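Local coordinates for acetylxylan esterase / glucomannan deacetylase (Cellvibrio japonicus, PDB 2W9X), which removes acetyl groups from plant cell wall xylan and glucomannan, with a strong preference for glucomannan, as a carbohydrate esterase of family 2, at residues His31-Glu39 / Tyr219-Tyr230; Lys236-Thr246 / Asn283-Ser294. All coordinates share one frame; numbering follows the deposited sequence.

Interaction 1 (His31-Glu39 / Tyr219-Tyr230); sequences HIGGRVLVE and YPYTLNNPDQLY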
loop_
_atom_site.group_PDB
_atom_site.type_symbol
_atom_site.label_atom_id
_atom_site.label_comp_id
_atom_site.label_asym_id
_atom_site.label_seq_id
_atom_site.Cartn_x
_atom_site.Cartn_y
_atom_site.Cartn_z
ATOM N N HIS B 31 -23.203 18.913 -16.789
ATOM C CA HIS B 31 -22.212 17.892 -16.474
ATOM C C HIS B 31 -22.763 17.039 -15.335
ATOM O O HIS B 31 -23.353 17.569 -14.393
ATOM C CB HIS B 31 -20.899 18.560 -16.048
ATOM C CG HIS B 31 -19.904 17.621 -15.431
ATOM N ND1 HIS B 31 -19.121 16.768 -16.181
ATOM C CD2 HIS B 31 -19.563 17.405 -14.142
ATOM C CE1 HIS B 31 -18.336 16.071 -15.378
ATOM N NE2 HIS B 31 -18.588 16.436 -14.133
ATOM N N ILE B 32 -22.576 15.727 -15.437
ATOM C CA ILE B 32 -23.109 14.774 -14.456
ATOM C C ILE B 32 -22.000 14.068 -13.689
ATOM O O ILE B 32 -21.052 13.542 -14.282
ATOM C CB ILE B 32 -24.001 13.687 -15.119
ATOM C CG1 ILE B 32 -25.152 14.319 -15.896
ATOM C CG2 ILE B 32 -24.522 12.698 -14.064
ATOM C CD1 ILE B 32 -25.415 13.656 -17.258
ATOM N N GLY B 33 -22.131 14.072 -12.366
ATOM C CA GLY B 33 -21.339 13.203 -11.518
ATOM C C GLY B 33 -22.164 12.048 -10.979
ATOM O O GLY B 33 -23.306 12.228 -10.551
ATOM N N GLY B 34 -21.584 10.852 -11.011
ATOM C CA GLY B 34 -22.260 9.688 -10.475
ATOM C C GLY B 34 -23.069 8.970 -11.533
ATOM O O GLY B 34 -23.279 9.493 -12.648
ATOM N N ARG B 35 -23.510 7.765 -11.173
ATOM C CA ARG B 35 -24.238 6.883 -12.068
ATOM C C ARG B 35 -25.647 7.403 -12.274
ATOM O O ARG B 35 -26.403 7.576 -11.323
ATOM C CB ARG B 35 -24.268 5.457 -11.516
ATOM C CG ARG B 35 -22.946 4.749 -11.611
ATOM C CD ARG B 35 -23.035 3.379 -10.997
ATOM N NE ARG B 35 -21.811 2.617 -11.217
ATOM C CZ ARG B 35 -21.627 1.369 -10.802
ATOM N NH1 ARG B 35 -22.588 0.732 -10.138
ATOM N NH2 ARG B 35 -20.483 0.756 -11.068
ATOM N N VAL B 36 -25.985 7.648 -13.535
ATOM C CA VAL B 36 -27.261 8.231 -13.904
ATOM C C VAL B 36 -27.751 7.536 -15.166
ATOM O O VAL B 36 -26.986 7.347 -16.117
ATOM C CB VAL B 36 -27.122 9.767 -14.134
ATOM C CG1 VAL B 36 -28.291 10.309 -14.899
ATOM C CG2 VAL B 36 -26.989 10.511 -12.817
ATOM N N LEU B 37 -29.016 7.127 -15.151
ATOM C CA LEU B 37 -29.690 6.624 -16.332
ATOM C C LEU B 37 -30.229 7.840 -17.096
ATOM O O LEU B 37 -31.156 8.516 -16.625
ATOM C CB LEU B 37 -30.847 5.699 -15.934
ATOM C CG LEU B 37 -31.280 4.505 -16.807
ATOM C CD1 LEU B 37 -32.786 4.316 -16.723
ATOM C CD2 LEU B 37 -30.820 4.581 -18.271
ATOM N N VAL B 38 -29.626 8.134 -18.248
ATOM C CA VAL B 38 -30.079 9.248 -19.094
ATOM C C VAL B 38 -31.048 8.741 -20.156
ATOM O O VAL B 38 -30.714 7.857 -20.944
ATOM C CB VAL B 38 -28.894 10.052 -19.738
ATOM C CG1 VAL B 38 -27.924 10.551 -18.662
ATOM C CG2 VAL B 38 -28.135 9.223 -20.770
ATOM N N GLU B 39 -32.259 9.281 -20.154
ATOM C CA GLU B 39 -33.264 8.878 -21.138
ATOM C C GLU B 39 -33.748 10.076 -21.940
ATOM O O GLU B 39 -33.786 11.195 -21.431
ATOM C CB GLU B 39 -34.433 8.159 -20.460
ATOM C CG GLU B 39 -34.037 6.799 -19.921
ATOM C CD GLU B 39 -35.156 6.111 -19.183
ATOM O OE1 GLU B 39 -35.586 6.627 -18.132
ATOM O OE2 GLU B 39 -35.585 5.035 -19.641
ATOM N N TYR B 219 -23.343 -4.007 -7.539
ATOM C CA TYR B 219 -22.348 -3.142 -8.158
ATOM C C TYR B 219 -22.458 -2.964 -9.683
ATOM O O TYR B 219 -22.190 -1.875 -10.172
ATOM C CB TYR B 219 -20.921 -3.553 -7.755
ATOM C CG TYR B 219 -19.900 -2.601 -8.335
ATOM C CD1 TYR B 219 -19.567 -1.400 -7.674
ATOM C CD2 TYR B 219 -19.294 -2.874 -9.564
ATOM C CE1 TYR B 219 -18.659 -0.510 -8.232
ATOM C CE2 TYR B 219 -18.378 -1.992 -10.122
ATOM C CZ TYR B 219 -18.073 -0.809 -9.449
ATOM O OH TYR B 219 -17.167 0.046 -10.030
ATOM N N PRO B 220 -22.827 -4.023 -10.440
ATOM C CA PRO B 220 -22.836 -3.851 -11.900
ATOM C C PRO B 220 -23.918 -2.921 -12.459
ATOM O O PRO B 220 -23.867 -2.581 -13.632
ATOM C CB PRO B 220 -23.082 -5.280 -12.417
ATOM C CG PRO B 220 -22.705 -6.174 -11.270
ATOM C CD PRO B 220 -23.183 -5.405 -10.082
ATOM N N TYR B 221 -24.873 -2.511 -11.631
ATOM C CA TYR B 221 -26.071 -1.857 -12.144
ATOM C C TYR B 221 -26.124 -0.353 -11.910
ATOM O O TYR B 221 -25.686 0.149 -10.875
ATOM C CB TYR B 221 -27.336 -2.560 -11.634
ATOM C CG TYR B 221 -27.354 -4.022 -12.013
ATOM C CD1 TYR B 221 -27.703 -4.426 -13.311
ATOM C CD2 TYR B 221 -26.983 -5.004 -11.093
ATOM C CE1 TYR B 221 -27.697 -5.772 -13.673
ATOM C CE2 TYR B 221 -26.975 -6.355 -11.444
ATOM C CZ TYR B 221 -27.336 -6.731 -12.734
ATOM O OH TYR B 221 -27.334 -8.064 -13.074
ATOM N N THR B 222 -26.661 0.342 -12.915
ATOM C CA THR B 222 -26.847 1.797 -12.925
ATOM C C THR B 222 -27.740 2.251 -11.773
ATOM O O THR B 222 -27.532 3.333 -11.191
ATOM C CB THR B 222 -27.473 2.243 -14.273
ATOM O OG1 THR B 222 -26.610 1.844 -15.338
ATOM C CG2 THR B 222 -27.669 3.764 -14.347
ATOM N N LEU B 223 -28.736 1.422 -11.461
ATOM C CA LEU B 223 -29.704 1.738 -10.427
ATOM C C LEU B 223 -29.871 0.607 -9.436
ATOM O O LEU B 223 -29.167 -0.406 -9.497
ATOM C CB LEU B 223 -31.070 2.092 -11.036
ATOM C CG LEU B 223 -31.125 3.232 -12.047
ATOM C CD1 LEU B 223 -32.506 3.323 -12.659
ATOM C CD2 LEU B 223 -30.714 4.547 -11.388
ATOM N N ASN B 224 -30.827 0.806 -8.530
ATOM C CA ASN B 224 -31.129 -0.093 -7.426
ATOM C C ASN B 224 -31.833 -1.366 -7.891
ATOM O O ASN B 224 -32.419 -2.080 -7.078
ATOM C CB ASN B 224 -32.010 0.649 -6.406
ATOM C CG ASN B 224 -33.393 0.976 -6.964
ATOM O OD1 ASN B 224 -34.365 0.238 -6.745
ATOM N ND2 ASN B 224 -33.479 2.064 -7.728
ATOM N N ASN B 225 -31.785 -1.627 -9.198
ATOM C CA ASN B 225 -32.435 -2.791 -9.822
ATOM C C ASN B 225 -31.597 -3.421 -10.955
ATOM O O ASN B 225 -30.777 -2.730 -11.571
ATOM C CB ASN B 225 -33.846 -2.426 -10.316
ATOM C CG ASN B 225 -33.848 -1.280 -11.321
ATOM O OD1 ASN B 225 -33.391 -1.426 -12.456
ATOM N ND2 ASN B 225 -34.392 -0.139 -10.911
ATOM N N PRO B 226 -31.801 -4.734 -11.228
ATOM C CA PRO B 226 -31.053 -5.509 -12.237
ATOM C C PRO B 226 -31.314 -5.153 -13.702
ATOM O O PRO B 226 -30.815 -5.842 -14.585
ATOM C CB PRO B 226 -31.525 -6.960 -12.003
ATOM C CG PRO B 226 -32.204 -6.960 -10.687
ATOM C CD PRO B 226 -32.783 -5.583 -10.528
ATOM N N ASP B 227 -32.071 -4.091 -13.959
ATOM C CA ASP B 227 -32.584 -3.827 -15.304
ATOM C C ASP B 227 -31.573 -3.269 -16.317
ATOM O O ASP B 227 -31.702 -3.523 -17.516
ATOM C CB ASP B 227 -33.840 -2.947 -15.238
ATOM C CG ASP B 227 -34.981 -3.614 -14.482
ATOM O OD1 ASP B 227 -35.110 -4.860 -14.558
ATOM O OD2 ASP B 227 -35.754 -2.887 -13.818
ATOM N N GLN B 228 -30.584 -2.508 -15.857
ATOM C CA GLN B 228 -29.559 -2.000 -16.778
ATOM C C GLN B 228 -28.149 -1.985 -16.216
ATOM O O GLN B 228 -27.887 -1.435 -15.131
ATOM C CB GLN B 228 -29.921 -0.627 -17.357
ATOM C CG GLN B 228 -30.413 0.395 -16.353
ATOM C CD GLN B 228 -31.847 0.140 -15.918
ATOM O OE1 GLN B 228 -32.748 0.036 -16.751
ATOM N NE2 GLN B 228 -32.063 0.035 -14.607
ATOM N N LEU B 229 -27.244 -2.592 -16.977
ATOM C CA LEU B 229 -25.838 -2.593 -16.629
ATOM C C LEU B 229 -25.266 -1.210 -16.837
ATOM O O LEU B 229 -25.584 -0.544 -17.826
ATOM C CB LEU B 229 -25.064 -3.608 -17.472
ATOM C CG LEU B 229 -25.283 -5.089 -17.143
ATOM C CD1 LEU B 229 -24.830 -5.980 -18.297
ATOM C CD2 LEU B 229 -24.583 -5.459 -15.823
ATOM N N TYR B 230 -24.421 -0.782 -15.912
ATOM C CA TYR B 230 -23.775 0.509 -16.056
ATOM C C TYR B 230 -22.563 0.409 -16.976
ATOM O O TYR B 230 -21.677 -0.418 -16.763
ATOM C CB TYR B 230 -23.403 1.124 -14.693
ATOM C CG TYR B 230 -22.905 2.545 -14.827
ATOM C CD1 TYR B 230 -23.785 3.594 -15.086
ATOM C CD2 TYR B 230 -21.544 2.830 -14.741
ATOM C CE1 TYR B 230 -23.315 4.898 -15.235
ATOM C CE2 TYR B 230 -21.066 4.115 -14.896
ATOM C CZ TYR B 230 -21.946 5.146 -15.133
ATOM O OH TYR B 230 -21.445 6.422 -15.286
HETATM O O HOH W 1 -23.154 8.279 -15.299
HETATM O O HOH W 2 -27.753 5.989 -10.050
#
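Arg35 lies between two tyrosines of the 219-230 loop, and most of the tight packing in this contact is its doing. Its CG sits 3.5 Å from the centroid of the Tyr230 ring, only 7° off the normal, a CH-pi contact over the middle of the face. From there the chain runs on extended, NE passing above CD2 of the same ring, until the guanidinium reaches Tyr219. NH1 donates to Tyr219 O at 2.6 Å; it stands off the plane of that carbonyl, and the oxygen in turn lies somewhat out of the guanidinium plane. NH2 adds a weak bond to that oxygen. NH2 also hangs over the Tyr219 ring, 3.3 Å from CZ; the planes are 58° apart, a cation-pi contact and not a flat stack. Tyr219 can offer carbonyl and ring to one guanidinium because its CG stands anti to the backbone N (chi1 -177°), beside the carbonyl carbon.

The other end is looser. The Leu37 side chain meets the loop through carbon atoms, CD1 lying 4.2 Å from Leu223 CD1 and CG equally far from Gln228 CG, while Thr222 CG2 packs against its backbone N and CB. Two waters bridge the segments: one donates to both Arg35 O and Thr222 O, the other links Gly34 O to the Tyr230 hydroxyl, which Asn232 also holds.

The contact joins the CE2 N-terminal domain to the SGNH-hydrolase domain, with the short link between strands 31-33 and 37-39, which belong to different sheets, set against the loop that follows helix 215-218. Trp52 makes a further cation-pi contact with Arg35 and bonds to Tyr221 O, Tyr219 OH is tied to Glu146, and Gln193 and Asn195 of edge strand 191-196 lie against the arginine.

Interaction 2 (Lys236-Thr246 / Asn283-Ser294); sequences KPQVIVIGLGT and NNARAQFILMNS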
loop_
_atom_site.group_PDB
_atom_site.type_symbol
_atom_site.label_atom_id
_atom_site.label_comp_id
_atom_site.label_asym_id
_atom_site.label_seq_id
_atom_site.Cartn_x
_atom_site.Cartn_y
_atom_site.Cartn_z
ATOM N N LYS B 236 -13.259 6.319 -16.131
ATOM C CA LYS B 236 -12.122 5.429 -15.931
ATOM C C LYS B 236 -11.290 5.989 -14.792
ATOM O O LYS B 236 -10.241 6.590 -15.040
ATOM C CB LYS B 236 -11.263 5.317 -17.201
ATOM C CG LYS B 236 -11.957 4.724 -18.410
ATOM C CD LYS B 236 -12.036 3.200 -18.366
ATOM C CE LYS B 236 -13.280 2.733 -19.103
ATOM N NZ LYS B 236 -13.202 1.306 -19.482
ATOM N N PRO B 237 -11.757 5.807 -13.540
ATOM C CA PRO B 237 -11.082 6.390 -12.384
ATOM C C PRO B 237 -9.639 5.925 -12.243
ATOM O O PRO B 237 -9.354 4.725 -12.344
ATOM C CB PRO B 237 -11.944 5.919 -11.195
ATOM C CG PRO B 237 -12.652 4.735 -11.686
ATOM C CD PRO B 237 -12.939 5.030 -13.130
ATOM N N GLN B 238 -8.734 6.878 -12.015
ATOM C CA GLN B 238 -7.345 6.556 -11.731
ATOM C C GLN B 238 -7.214 5.934 -10.350
ATOM O O GLN B 238 -6.282 5.167 -10.101
ATOM C CB GLN B 238 -6.447 7.795 -11.815
ATOM C CG GLN B 238 -6.337 8.410 -13.203
ATOM C CD GLN B 238 -7.222 9.626 -13.372
ATOM O OE1 GLN B 238 -8.230 9.788 -12.679
ATOM N NE2 GLN B 238 -6.837 10.504 -14.286
ATOM N N VAL B 239 -8.137 6.290 -9.453
ATOM C CA VAL B 239 -8.146 5.790 -8.070
ATOM C C VAL B 239 -9.496 5.186 -7.712
ATOM O O VAL B 239 -10.557 5.777 -7.981
ATOM C CB VAL B 239 -7.765 6.881 -7.022
ATOM C CG1 VAL B 239 -7.691 6.277 -5.606
ATOM C CG2 VAL B 239 -6.452 7.528 -7.386
ATOM N N ILE B 240 -9.441 3.984 -7.132
ATOM C CA ILE B 240 -10.633 3.303 -6.628
ATOM C C ILE B 240 -10.446 2.910 -5.153
ATOM O O ILE B 240 -9.526 2.151 -4.818
ATOM C CB ILE B 240 -11.003 2.061 -7.478
ATOM C CG1 ILE B 240 -11.183 2.453 -8.954
ATOM C CG2 ILE B 240 -12.253 1.400 -6.907
ATOM C CD1 ILE B 240 -11.464 1.266 -9.938
ATOM N N VAL B 241 -11.314 3.436 -4.293
ATOM C CA VAL B 241 -11.230 3.207 -2.856
ATOM C C VAL B 241 -12.390 2.307 -2.460
ATOM O O VAL B 241 -13.564 2.674 -2.617
ATOM C CB VAL B 241 -11.264 4.539 -2.054
ATOM C CG1 VAL B 241 -11.150 4.282 -0.527
ATOM C CG2 VAL B 241 -10.151 5.465 -2.531
ATOM N N ILE B 242 -12.056 1.128 -1.962
ATOM C CA ILE B 242 -13.066 0.146 -1.588
ATOM C C ILE B 242 -13.018 -0.036 -0.074
ATOM O O ILE B 242 -11.979 -0.359 0.484
ATOM C CB ILE B 242 -12.870 -1.220 -2.307
ATOM C CG1 ILE B 242 -12.663 -1.005 -3.814
ATOM C CG2 ILE B 242 -14.086 -2.153 -1.998
ATOM C CD1 ILE B 242 -12.249 -2.275 -4.620
ATOM N N GLY B 243 -14.145 0.175 0.582
ATOM C CA GLY B 243 -14.239 -0.040 2.036
ATOM C C GLY B 243 -15.372 -1.022 2.277
ATOM O O GLY B 243 -16.522 -0.607 2.368
ATOM N N LEU B 244 -15.050 -2.316 2.375
ATOM C CA LEU B 244 -16.058 -3.364 2.564
ATOM C C LEU B 244 -15.483 -4.476 3.442
ATOM O O LEU B 244 -14.300 -4.825 3.317
ATOM C CB LEU B 244 -16.505 -3.939 1.188
ATOM C CG LEU B 244 -17.382 -3.078 0.253
ATOM C CD1 LEU B 244 -17.528 -3.698 -1.176
ATOM C CD2 LEU B 244 -18.770 -2.863 0.882
ATOM N N GLY B 245 -16.312 -5.053 4.304
ATOM C CA GLY B 245 -15.856 -6.091 5.223
ATOM C C GLY B 245 -16.380 -5.927 6.647
ATOM O O GLY B 245 -16.433 -6.900 7.401
ATOM N N THR B 246 -16.741 -4.699 7.033
ATOM C CA THR B 246 -17.370 -4.482 8.345
ATOM C C THR B 246 -18.655 -5.321 8.442
ATOM O O THR B 246 -18.886 -6.009 9.433
ATOM C CB THR B 246 -17.630 -2.985 8.642
ATOM O OG1 THR B 246 -16.376 -2.341 8.918
ATOM C CG2 THR B 246 -18.554 -2.819 9.884
ATOM N N ASN B 283 -11.115 -4.126 -16.702
ATOM C CA ASN B 283 -11.865 -3.119 -17.485
ATOM C C ASN B 283 -11.273 -1.707 -17.420
ATOM O O ASN B 283 -11.654 -0.820 -18.193
ATOM C CB ASN B 283 -13.331 -3.071 -17.035
ATOM C CG ASN B 283 -14.018 -4.428 -17.123
ATOM O OD1 ASN B 283 -13.970 -5.094 -18.145
ATOM N ND2 ASN B 283 -14.664 -4.834 -16.033
ATOM N N ASN B 284 -10.344 -1.508 -16.489
ATOM C CA ASN B 284 -9.726 -0.219 -16.271
ATOM C C ASN B 284 -8.284 -0.452 -15.823
ATOM O O ASN B 284 -7.986 -0.462 -14.631
ATOM C CB ASN B 284 -10.541 0.556 -15.219
ATOM C CG ASN B 284 -10.005 1.951 -14.939
ATOM O OD1 ASN B 284 -9.067 2.420 -15.574
ATOM N ND2 ASN B 284 -10.616 2.624 -13.960
ATOM N N ALA B 285 -7.399 -0.647 -16.797
ATOM C CA ALA B 285 -5.987 -0.974 -16.539
ATOM C C ALA B 285 -5.224 0.073 -15.721
ATOM O O ALA B 285 -4.295 -0.271 -14.993
ATOM C CB ALA B 285 -5.262 -1.257 -17.856
ATOM N N ARG B 286 -5.634 1.334 -15.833
ATOM C CA ARG B 286 -4.990 2.453 -15.124
ATOM C C ARG B 286 -5.285 2.565 -13.605
ATOM O O ARG B 286 -4.463 3.103 -12.848
ATOM C CB ARG B 286 -5.256 3.791 -15.867
ATOM C CG ARG B 286 -6.595 4.543 -15.595
ATOM C CD ARG B 286 -6.793 5.641 -16.675
ATOM N NE ARG B 286 -7.891 6.580 -16.401
ATOM C CZ ARG B 286 -7.982 7.817 -16.905
ATOM N NH1 ARG B 286 -7.030 8.300 -17.699
ATOM N NH2 ARG B 286 -9.023 8.589 -16.601
ATOM N N ALA B 287 -6.435 2.039 -13.175
ATOM C CA ALA B 287 -6.912 2.173 -11.794
ATOM C C ALA B 287 -5.928 1.649 -10.759
ATOM O O ALA B 287 -5.389 0.553 -10.885
ATOM C CB ALA B 287 -8.249 1.480 -11.631
ATOM N N GLN B 288 -5.695 2.466 -9.737
ATOM C CA GLN B 288 -4.924 2.057 -8.577
ATOM C C GLN B 288 -5.873 1.969 -7.378
ATOM O O GLN B 288 -6.733 2.839 -7.184
ATOM C CB GLN B 288 -3.741 3.012 -8.359
ATOM C CG GLN B 288 -2.858 3.109 -9.607
ATOM C CD GLN B 288 -1.534 3.813 -9.377
ATOM O OE1 GLN B 288 -0.770 3.459 -8.471
ATOM N NE2 GLN B 288 -1.244 4.807 -10.216
ATOM N N PHE B 289 -5.734 0.892 -6.603
ATOM C CA PHE B 289 -6.744 0.485 -5.632
ATOM C C PHE B 289 -6.282 0.737 -4.197
ATOM O O PHE B 289 -5.120 0.511 -3.854
ATOM C CB PHE B 289 -7.094 -1.005 -5.807
ATOM C CG PHE B 289 -7.723 -1.338 -7.144
ATOM C CD1 PHE B 289 -9.091 -1.244 -7.326
ATOM C CD2 PHE B 289 -6.931 -1.748 -8.225
ATOM C CE1 PHE B 289 -9.666 -1.556 -8.572
ATOM C CE2 PHE B 289 -7.495 -2.072 -9.454
ATOM C CZ PHE B 289 -8.862 -1.967 -9.629
ATOM N N ILE B 290 -7.206 1.213 -3.370
ATOM C CA ILE B 290 -6.951 1.382 -1.938
ATOM C C ILE B 290 -8.036 0.647 -1.169
ATOM O O ILE B 290 -9.207 0.979 -1.271
ATOM C CB ILE B 290 -6.891 2.863 -1.523
ATOM C CG1 ILE B 290 -5.743 3.582 -2.255
ATOM C CG2 ILE B 290 -6.710 2.995 0.010
ATOM C CD1 ILE B 290 -5.690 5.080 -2.017
ATOM N N LEU B 291 -7.631 -0.346 -0.386
ATOM C CA LEU B 291 -8.584 -1.133 0.382
ATOM C C LEU B 291 -8.568 -0.621 1.809
ATOM O O LEU B 291 -7.552 -0.719 2.496
ATOM C CB LEU B 291 -8.242 -2.629 0.297
ATOM C CG LEU B 291 -7.988 -3.168 -1.122
ATOM C CD1 LEU B 291 -8.036 -4.709 -1.121
ATOM C CD2 LEU B 291 -8.981 -2.607 -2.185
ATOM N N MET B 292 -9.682 -0.028 2.217
ATOM C CA MET B 292 -9.747 0.798 3.422
ATOM C C MET B 292 -10.700 0.195 4.458
ATOM O O MET B 292 -11.858 -0.057 4.145
ATOM C CB MET B 292 -10.208 2.201 3.000
ATOM C CG MET B 292 -10.383 3.201 4.122
ATOM S SD MET B 292 -10.595 4.813 3.359
ATOM C CE MET B 292 -10.871 5.787 4.830
ATOM N N ASN B 293 -10.207 -0.074 5.672
ATOM C CA ASN B 293 -11.027 -0.676 6.725
ATOM C C ASN B 293 -10.672 -0.168 8.124
ATOM O O ASN B 293 -9.658 0.497 8.326
ATOM C CB ASN B 293 -11.005 -2.228 6.711
ATOM C CG ASN B 293 -11.531 -2.821 5.410
ATOM O OD1 ASN B 293 -12.712 -3.231 5.309
ATOM N ND2 ASN B 293 -10.655 -2.897 4.410
ATOM N N SER B 294 -11.539 -0.487 9.079
ATOM C CA SER B 294 -11.387 -0.065 10.476
ATOM C C SER B 294 -10.436 -1.001 11.208
ATOM O O SER B 294 -10.088 -2.103 10.697
ATOM C CB SER B 294 -12.738 -0.141 11.184
ATOM O OG SER B 294 -13.056 -1.515 11.391
HETATM O O HOH W 3 -15.742 -1.952 11.537
HETATM O O HOH W 4 -14.089 -1.608 7.817
#
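Neighbouring parallel strands of the SGNH-hydrolase core sheet, 239-243 and 288-294, are joined here by a classic beta-alpha-beta crossover, with helix 262-283 in the connection. The ladder is regular: Gln288 N, Ile290 N and Met292 N donate to Gln238 O, Ile240 O and Ile242 O, and the carbonyls of Gln288 and Ile290 return bonds to Ile240 N and Ile242 N, all five at 2.8-2.9 Å.

On one face Ile240 lies alongside Phe289, both pointing the same way, and its CD1 comes 3.6 Å from Phe289 CE1 and 3.6 Å from Ala287 CB. One step on, Ile242 CD1 meets Leu291 CD2. The other face carries Val239, Val241, Gln288 and Ile290, and there Val241 CG1 touches Met292 SD at 4.0 Å.

Before the strands begin, side chains bind the two loops. Arg286 grips Lys236 O side-on with NE (2.7 Å) and NH2 (2.8 Å); the oxygen lies in the guanidinium plane, and the two nitrogens reach it from opposite faces of the carbonyl plane. The Gln238 amide stacks over that guanidinium, planes 10° apart, while its own polar atoms bond mainly to Gln144 and Lys142. Asn284 sends ND2 to Pro237 O, its amide swung away from its own backbone N (chi1 -178°), and Lys236 NZ donates to Asn283 O, nearly in line with that carbonyl. At the far end, water links Thr246 OG1 to Ser294 OG, which is also hydrogen-bonded to Gln296 N. The Thr246 side chain lies about 5 Å from that of Asn247, which probably stabilises the transition state.

Helix 262-283 covers the Ile242-Phe289 face through Tyr273, Val277 and Leu280, and Val305 of helix 300-314 also reaches Leu291. Strand 144-149 pairs with the other edge of 239-243, the middle strand of the sheet, and strand 320-325 flanks 288-294.

How the interactions relate
From the N terminus, residues 31-39 come first, and interaction 1 closes a long loop of 179 residues that takes in the rest of the N-terminal beta domain and the first two strands of the parallel sheet. Only after 219-230 has met its partner does the chain enter 236-246; interaction 2 then closes a shorter loop of 36 residues, mostly helix. The two are therefore in series, neither nested nor crossed. Their centres lie 19 Å apart and their nearest atoms about 6 Å, without touching. Interaction 1 ties the two domains together, whereas interaction 2 joins adjacent strands within the catalytic domain.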